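PDB 3PM7: uncharacterized protein from Enterococcus faecalis, which is of unknown function but resembles the PC4 transcriptional coactivator family and may, as PC4 does, bind single-stranded DNA. Local coordinates for residues I30-N33 / F39-R42; R42-A45 / K50-K53. All coordinates share one frame; numbering follows the deposited sequence.

Overall arrangement
Strand 38-44, third of four in an antiparallel sheet ordered 9-18, 24-30, 38-44, 54-57, illustrates how one strand can serve two successive contacts. Interaction 1 comes first along the chain and joins the end of strand 24-30 and the following loop to residues 39-42; interaction 2 starts where this ends, at Arg42, and pairs 42-45 with the short strand 51-52. Their centres lie about 11 Å apart. Trp32 and Ile30 of the first touch Met51 and Trp44 of the second, so the two form one continuous cluster. Leu41 meets Leu41 of the second subunit. Both lie within the PC4-like region, packing the end of strand 24-30 with its loop, and the short strand 51-52, against strand 38-44.

Interaction 1 (I30-N33 / F39-R42); sequences ISWN and FDLR
The indole of Trp32 carries Ile30 CG2 over the centre of one face, 3.5 Å above the ring plane, and presents its edge to Asp40. There CZ2 of Trp32 comes within 3.6 Å of Asp40 OD2, which lies near the ring plane, while the carboxylate stands almost perpendicular to the indole (83° between planes). The guanidinium of Arg42 has Asp40 at its own edge and in its plane. It grips side-on: NE reaches Asp40 OD1 at 2.7 Å and NH2 reaches Asp40 OD2 at 2.7 Å; both bonds are nearly straight, and each Asp40 oxygen accepts with its syn lone pair. A bend at chi3 (-40°) turns the arginine end back along the strand for this fork. Ile30 closes in from another direction, its CD1 lying 3.8 Å from Asp40 OD1, with CG1 and CD1 resting against Asp40 CB. One branch of Ile30 therefore covers the indole as the other covers the aspartate. Thr56, on the neighbouring strand 54-57, adds a hydrogen bond to Asp40 OD2. No hydrogen bond crosses between 30-33 and 39-42; the contact is apolar surface and a ring edge set against a buried ion pair. With two arginine nitrogens and a threonine hydroxyl on it, the carboxylate is probably held ionised, and its negative charge should suit the slightly positive rim of the indole.

Interaction 2 (R42-A45 / K50-K53); sequences REWA and KMGK
Met51, present as selenomethionine, lies beside Trp44 with both side chains pointing the same way. Its CB sits over the six-membered ring of Trp44, 3.8 Å from the centroid and 17° off the normal, a CH-pi contact. The same CB also touches Arg42 CD, which covers the same face nearer the rim. Beyond it, CG, set between the backbone N and the carbonyl carbon (chi1 83°), lifts away from the ring and passes near Arg42 CD. SE then packs on the arginine, 3.8 Å from Arg42 CD and equally near NH1; its approach to the Trp44 ring, 5.4 Å from SE to the centroid, is an oblique Met-aromatic contact. CE, at the tip, leaves this pair of segments and meets the indole of Trp32, with 3.6 Å between Met51 CE and Trp32 CZ3.

Beneath these side chains, Trp44 and Met51 form an antiparallel non-hydrogen-bonded pair. Their two strands, 38-44 and the short 51-52, follow each other in the chain and make a beta hairpin closed by the loop between them, within the PC4-like region. The flanking backbone bonds are Gly52 N to Glu43 O at 2.7 Å and Ala45 N to Lys50 O at 2.9 Å. At 53 the chain turns a corner before strand 54-57. Close to that corner, Arg42 NH1 donates to Gly52 O at 3.2 Å, in the carbonyl plane, while the stronger partner of this arginine is Asp40. Trp44 is further hemmed in edge-to-face by the rings of Phe5 and His48, and at the far end Ala45 CB packs 3.5 Å from Lys50 O.

Interaction 1 (I30-N33 / F39-R42)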
ATOM      1  N   ILE A  30      -0.404 -12.062  -3.039  1.00 25.03           N
ATOM      2  CA  ILE A  30      -1.423 -12.871  -2.398  1.00 27.45           C
ATOM      3  C   ILE A  30      -2.511 -13.283  -3.376  1.00 28.19           C
ATOM      4  O   ILE A  30      -2.922 -12.483  -4.236  1.00 27.82           O
ATOM      5  CB  ILE A  30      -2.082 -12.090  -1.250  1.00 28.99           C
ATOM      6  CG1 ILE A  30      -1.034 -11.762  -0.191  1.00 30.40           C
ATOM      7  CG2 ILE A  30      -3.204 -12.901  -0.608  1.00 29.90           C
ATOM      8  CD1 ILE A  30      -1.626 -11.377   1.114  1.00 26.42           C
ATOM      9  N   SER A  31      -2.952 -14.532  -3.252  1.00 28.91           N
ATOM     10  CA  SER A  31      -4.137 -14.994  -3.942  1.00 27.62           C
ATOM     11  C   SER A  31      -5.212 -15.169  -2.869  1.00 30.72           C
ATOM     12  O   SER A  31      -5.129 -16.095  -2.073  1.00 31.55           O
ATOM     13  CB  SER A  31      -3.871 -16.337  -4.643  1.00 33.36           C
ATOM     14  OG  SER A  31      -5.012 -16.784  -5.387  1.00 30.22           O
ATOM     15  N   TRP A  32      -6.195 -14.266  -2.809  1.00 28.82           N
ATOM     16  CA  TRP A  32      -7.340 -14.478  -1.903  1.00 31.11           C
ATOM     17  C   TRP A  32      -8.265 -15.542  -2.479  1.00 33.45           C
ATOM     18  O   TRP A  32      -8.820 -15.364  -3.565  1.00 32.99           O
ATOM     19  CB  TRP A  32      -8.143 -13.171  -1.672  1.00 28.38           C
ATOM     20  CG  TRP A  32      -7.322 -12.025  -1.100  1.00 31.52           C
ATOM     21  CD1 TRP A  32      -7.080 -10.813  -1.691  1.00 33.47           C
ATOM     22  CD2 TRP A  32      -6.659 -11.986   0.175  1.00 28.90           C
ATOM     23  NE1 TRP A  32      -6.306 -10.036  -0.865  1.00 31.29           N
ATOM     24  CE2 TRP A  32      -6.038 -10.731   0.283  1.00 31.90           C
ATOM     25  CE3 TRP A  32      -6.535 -12.892   1.233  1.00 33.94           C
ATOM     26  CZ2 TRP A  32      -5.300 -10.358   1.408  1.00 38.89           C
ATOM     27  CZ3 TRP A  32      -5.815 -12.516   2.348  1.00 36.26           C
ATOM     28  CH2 TRP A  32      -5.208 -11.260   2.431  1.00 37.71           C
ATOM     29  N   ASN A  33      -8.422 -16.655  -1.761  1.00 34.93           N
ATOM     30  CA  ASN A  33      -9.382 -17.684  -2.129  1.00 36.21           C
ATOM     31  C   ASN A  33      -9.297 -18.110  -3.589  1.00 35.32           C
ATOM     32  O   ASN A  33     -10.328 -18.251  -4.237  1.00 35.25           O
ATOM     33  CB  ASN A  33     -10.820 -17.215  -1.852  1.00 41.28           C
ATOM     34  CG  ASN A  33     -11.041 -16.809  -0.413  1.00 47.05           C
ATOM     35  OD1 ASN A  33     -10.570 -15.756   0.024  1.00 52.49           O
ATOM     36  ND2 ASN A  33     -11.786 -17.625   0.326  1.00 41.04           N
ATOM     37  N   PHE A  39      -0.662  -7.813  -5.480  1.00 28.91           N
ATOM     38  CA  PHE A  39       0.139  -7.245  -4.414  1.00 29.62           C
ATOM     39  C   PHE A  39      -0.760  -6.648  -3.342  1.00 34.64           C
ATOM     40  O   PHE A  39      -1.789  -6.058  -3.643  1.00 36.59           O
ATOM     41  CB  PHE A  39       1.105  -6.210  -4.978  1.00 33.80           C
ATOM     42  CG  PHE A  39       2.194  -6.822  -5.806  1.00 40.03           C
ATOM     43  CD1 PHE A  39       2.138  -6.787  -7.192  1.00 44.98           C
ATOM     44  CD2 PHE A  39       3.256  -7.467  -5.195  1.00 40.78           C
ATOM     45  CE1 PHE A  39       3.141  -7.364  -7.955  1.00 47.82           C
ATOM     46  CE2 PHE A  39       4.259  -8.068  -5.949  1.00 44.45           C
ATOM     47  CZ  PHE A  39       4.211  -8.006  -7.328  1.00 47.00           C
ATOM     48  N   ASP A  40      -0.353  -6.812  -2.089  1.00 33.54           N
ATOM     49  CA  ASP A  40      -1.188  -6.512  -0.939  1.00 31.85           C
ATOM     50  C   ASP A  40      -0.295  -5.837   0.100  1.00 32.05           C
ATOM     51  O   ASP A  40       0.783  -6.347   0.442  1.00 27.43           O
ATOM     52  CB  ASP A  40      -1.799  -7.812  -0.379  1.00 31.36           C
ATOM     53  CG  ASP A  40      -2.797  -7.563   0.748  1.00 38.48           C
ATOM     54  OD1 ASP A  40      -2.459  -7.751   1.936  1.00 38.75           O
ATOM     55  OD2 ASP A  40      -3.931  -7.174   0.452  1.00 43.10           O
ATOM     56  N   LEU A  41      -0.734  -4.684   0.586  1.00 29.75           N
ATOM     57  CA  LEU A  41       0.069  -3.879   1.513  1.00 31.55           C
ATOM     58  C   LEU A  41      -0.753  -3.706   2.777  1.00 29.33           C
ATOM     59  O   LEU A  41      -1.813  -3.098   2.747  1.00 33.44           O
ATOM     60  CB  LEU A  41       0.343  -2.510   0.893  1.00 33.94           C
ATOM     61  CG  LEU A  41       1.420  -1.631   1.520  1.00 47.48           C
ATOM     62  CD1 LEU A  41       2.740  -2.351   1.492  1.00 43.32           C
ATOM     63  CD2 LEU A  41       1.522  -0.308   0.769  1.00 53.47           C
ATOM     64  N   ARG A  42      -0.289  -4.260   3.888  1.00 30.51           N
ATOM     65  CA  ARG A  42      -1.180  -4.439   5.015  1.00 29.42           C
ATOM     66  C   ARG A  42      -0.398  -4.796   6.274  1.00 30.34           C
ATOM     67  O   ARG A  42       0.716  -5.303   6.193  1.00 35.06           O
ATOM     68  CB  ARG A  42      -2.140  -5.577   4.621  1.00 36.34           C
ATOM     69  CG  ARG A  42      -3.012  -6.182   5.688  1.00 38.43           C
ATOM     70  CD  ARG A  42      -3.816  -7.364   5.084  1.00 34.46           C
ATOM     71  NE  ARG A  42      -4.292  -7.047   3.738  1.00 33.09           N
ATOM     72  CZ  ARG A  42      -5.420  -6.389   3.462  1.00 38.81           C
ATOM     73  NH1 ARG A  42      -6.220  -5.977   4.446  1.00 37.82           N
ATOM     74  NH2 ARG A  42      -5.757  -6.146   2.192  1.00 34.82           N
TER

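Interaction 2 (R42-A45 / K50-K53)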
ATOM      1  N   ARG A  42      -0.289  -4.260   3.888  1.00 30.51           N
ATOM      2  CA  ARG A  42      -1.180  -4.439   5.015  1.00 29.42           C
ATOM      3  C   ARG A  42      -0.398  -4.796   6.274  1.00 30.34           C
ATOM      4  O   ARG A  42       0.716  -5.303   6.193  1.00 35.06           O
ATOM      5  CB  ARG A  42      -2.140  -5.577   4.621  1.00 36.34           C
ATOM      6  CG  ARG A  42      -3.012  -6.182   5.688  1.00 38.43           C
ATOM      7  CD  ARG A  42      -3.816  -7.364   5.084  1.00 34.46           C
ATOM      8  NE  ARG A  42      -4.292  -7.047   3.738  1.00 33.09           N
ATOM      9  CZ  ARG A  42      -5.420  -6.389   3.462  1.00 38.81           C
ATOM     10  NH1 ARG A  42      -6.220  -5.977   4.446  1.00 37.82           N
ATOM     11  NH2 ARG A  42      -5.757  -6.146   2.192  1.00 34.82           N
ATOM     12  N   GLU A  43      -0.995  -4.561   7.435  1.00 30.59           N
ATOM     13  CA  GLU A  43      -0.398  -4.948   8.712  1.00 38.24           C
ATOM     14  C   GLU A  43      -0.757  -6.411   9.037  1.00 39.64           C
ATOM     15  O   GLU A  43      -1.898  -6.823   8.854  1.00 35.82           O
ATOM     16  CB  GLU A  43      -0.907  -4.021   9.822  1.00 46.28           C
ATOM     17  CG  GLU A  43      -0.013  -3.970  11.079  1.00 55.74           C
ATOM     18  CD  GLU A  43       1.214  -3.091  10.908  1.00 60.14           C
ATOM     19  OE1 GLU A  43       1.203  -2.213  10.023  1.00 63.75           O
ATOM     20  OE2 GLU A  43       2.198  -3.280  11.658  1.00 65.49           O
ATOM     21  N   TRP A  44       0.224  -7.188   9.508  1.00 35.71           N
ATOM     22  CA  TRP A  44       0.021  -8.600   9.828  1.00 34.02           C
ATOM     23  C   TRP A  44       0.569  -8.935  11.208  1.00 42.37           C
ATOM     24  O   TRP A  44       1.667  -8.488  11.568  1.00 41.22           O
ATOM     25  CB  TRP A  44       0.777  -9.462   8.830  1.00 33.98           C
ATOM     26  CG  TRP A  44       0.181  -9.500   7.472  1.00 34.06           C
ATOM     27  CD1 TRP A  44       0.476  -8.677   6.420  1.00 33.25           C
ATOM     28  CD2 TRP A  44      -0.819 -10.423   7.003  1.00 31.11           C
ATOM     29  NE1 TRP A  44      -0.279  -9.038   5.315  1.00 31.61           N
ATOM     30  CE2 TRP A  44      -1.086 -10.100   5.659  1.00 30.17           C
ATOM     31  CE3 TRP A  44      -1.508 -11.485   7.592  1.00 34.61           C
ATOM     32  CZ2 TRP A  44      -2.009 -10.798   4.898  1.00 29.56           C
ATOM     33  CZ3 TRP A  44      -2.438 -12.192   6.822  1.00 33.12           C
ATOM     34  CH2 TRP A  44      -2.669 -11.845   5.493  1.00 31.91           C
ATOM     35  N   ALA A  45      -0.167  -9.749  11.959  1.00 41.33           N
ATOM     36  CA  ALA A  45       0.308 -10.233  13.252  1.00 39.30           C
ATOM     37  C   ALA A  45       1.588 -11.043  13.067  1.00 44.22           C
ATOM     38  O   ALA A  45       1.898 -11.457  11.950  1.00 43.66           O
ATOM     39  CB  ALA A  45      -0.777 -11.064  13.945  1.00 37.14           C
ATOM     40  N   LYS A  50      -3.270 -13.322  11.808  1.00 51.32           N
ATOM     41  CA  LYS A  50      -4.377 -12.391  11.716  1.00 46.42           C
ATOM     42  C   LYS A  50      -3.914 -11.185  10.934  1.00 41.87           C
ATOM     43  O   LYS A  50      -2.739 -10.791  11.025  1.00 36.59           O
ATOM     44  CB  LYS A  50      -4.826 -11.984  13.118  1.00 49.88           C
ATOM     45  CG  LYS A  50      -5.964 -10.987  13.169  1.00 58.49           C
ATOM     46  CD  LYS A  50      -6.442 -10.782  14.600  1.00 63.24           C
ATOM     47  CE  LYS A  50      -7.524  -9.718  14.680  1.00 67.89           C
ATOM     48  NZ  LYS A  50      -7.108  -8.457  13.997  1.00 70.29           N
HETATM   49  N   MSE A  51      -4.830 -10.592  10.171  1.00 39.42           N
HETATM   50  CA  MSE A  51      -4.490  -9.445   9.336  1.00 40.20           C
HETATM   51  C   MSE A  51      -5.142  -8.168   9.852  1.00 38.00           C
HETATM   52  O   MSE A  51      -6.140  -8.198  10.556  1.00 35.66           O
HETATM   53  CB  MSE A  51      -4.892  -9.699   7.877  1.00 45.35           C
HETATM   54  CG  MSE A  51      -6.350  -9.407   7.573  1.00 49.34           C
HETATM   55 SE   MSE A  51      -6.843  -9.540   5.666  1.00 64.11          SE
HETATM   56  CE  MSE A  51      -7.043 -11.469   5.535  1.00 64.02           C
ATOM     57  N   GLY A  52      -4.553  -7.038   9.508  1.00 38.82           N
ATOM     58  CA  GLY A  52      -5.125  -5.764   9.888  1.00 44.84           C
ATOM     59  C   GLY A  52      -5.520  -5.048   8.623  1.00 47.41           C
ATOM     60  O   GLY A  52      -5.649  -5.670   7.566  1.00 45.10           O
ATOM     61  N   LYS A  53      -5.676  -3.736   8.730  1.00 55.08           N
ATOM     62  CA  LYS A  53      -6.149  -2.904   7.636  1.00 56.60           C
ATOM     63  C   LYS A  53      -5.069  -2.697   6.594  1.00 45.74           C
ATOM     64  O   LYS A  53      -3.886  -2.577   6.917  1.00 50.41           O
ATOM     65  CB  LYS A  53      -6.607  -1.541   8.171  1.00 65.40           C
ATOM     66  CG  LYS A  53      -5.532  -0.780   8.932  1.00 72.25           C
ATOM     67  CD  LYS A  53      -5.987   0.635   9.291  1.00 77.60           C
ATOM     68  CE  LYS A  53      -7.155   0.622  10.274  1.00 83.92           C
ATOM     69  NZ  LYS A  53      -6.760   0.153  11.634  1.00 86.61           N
TER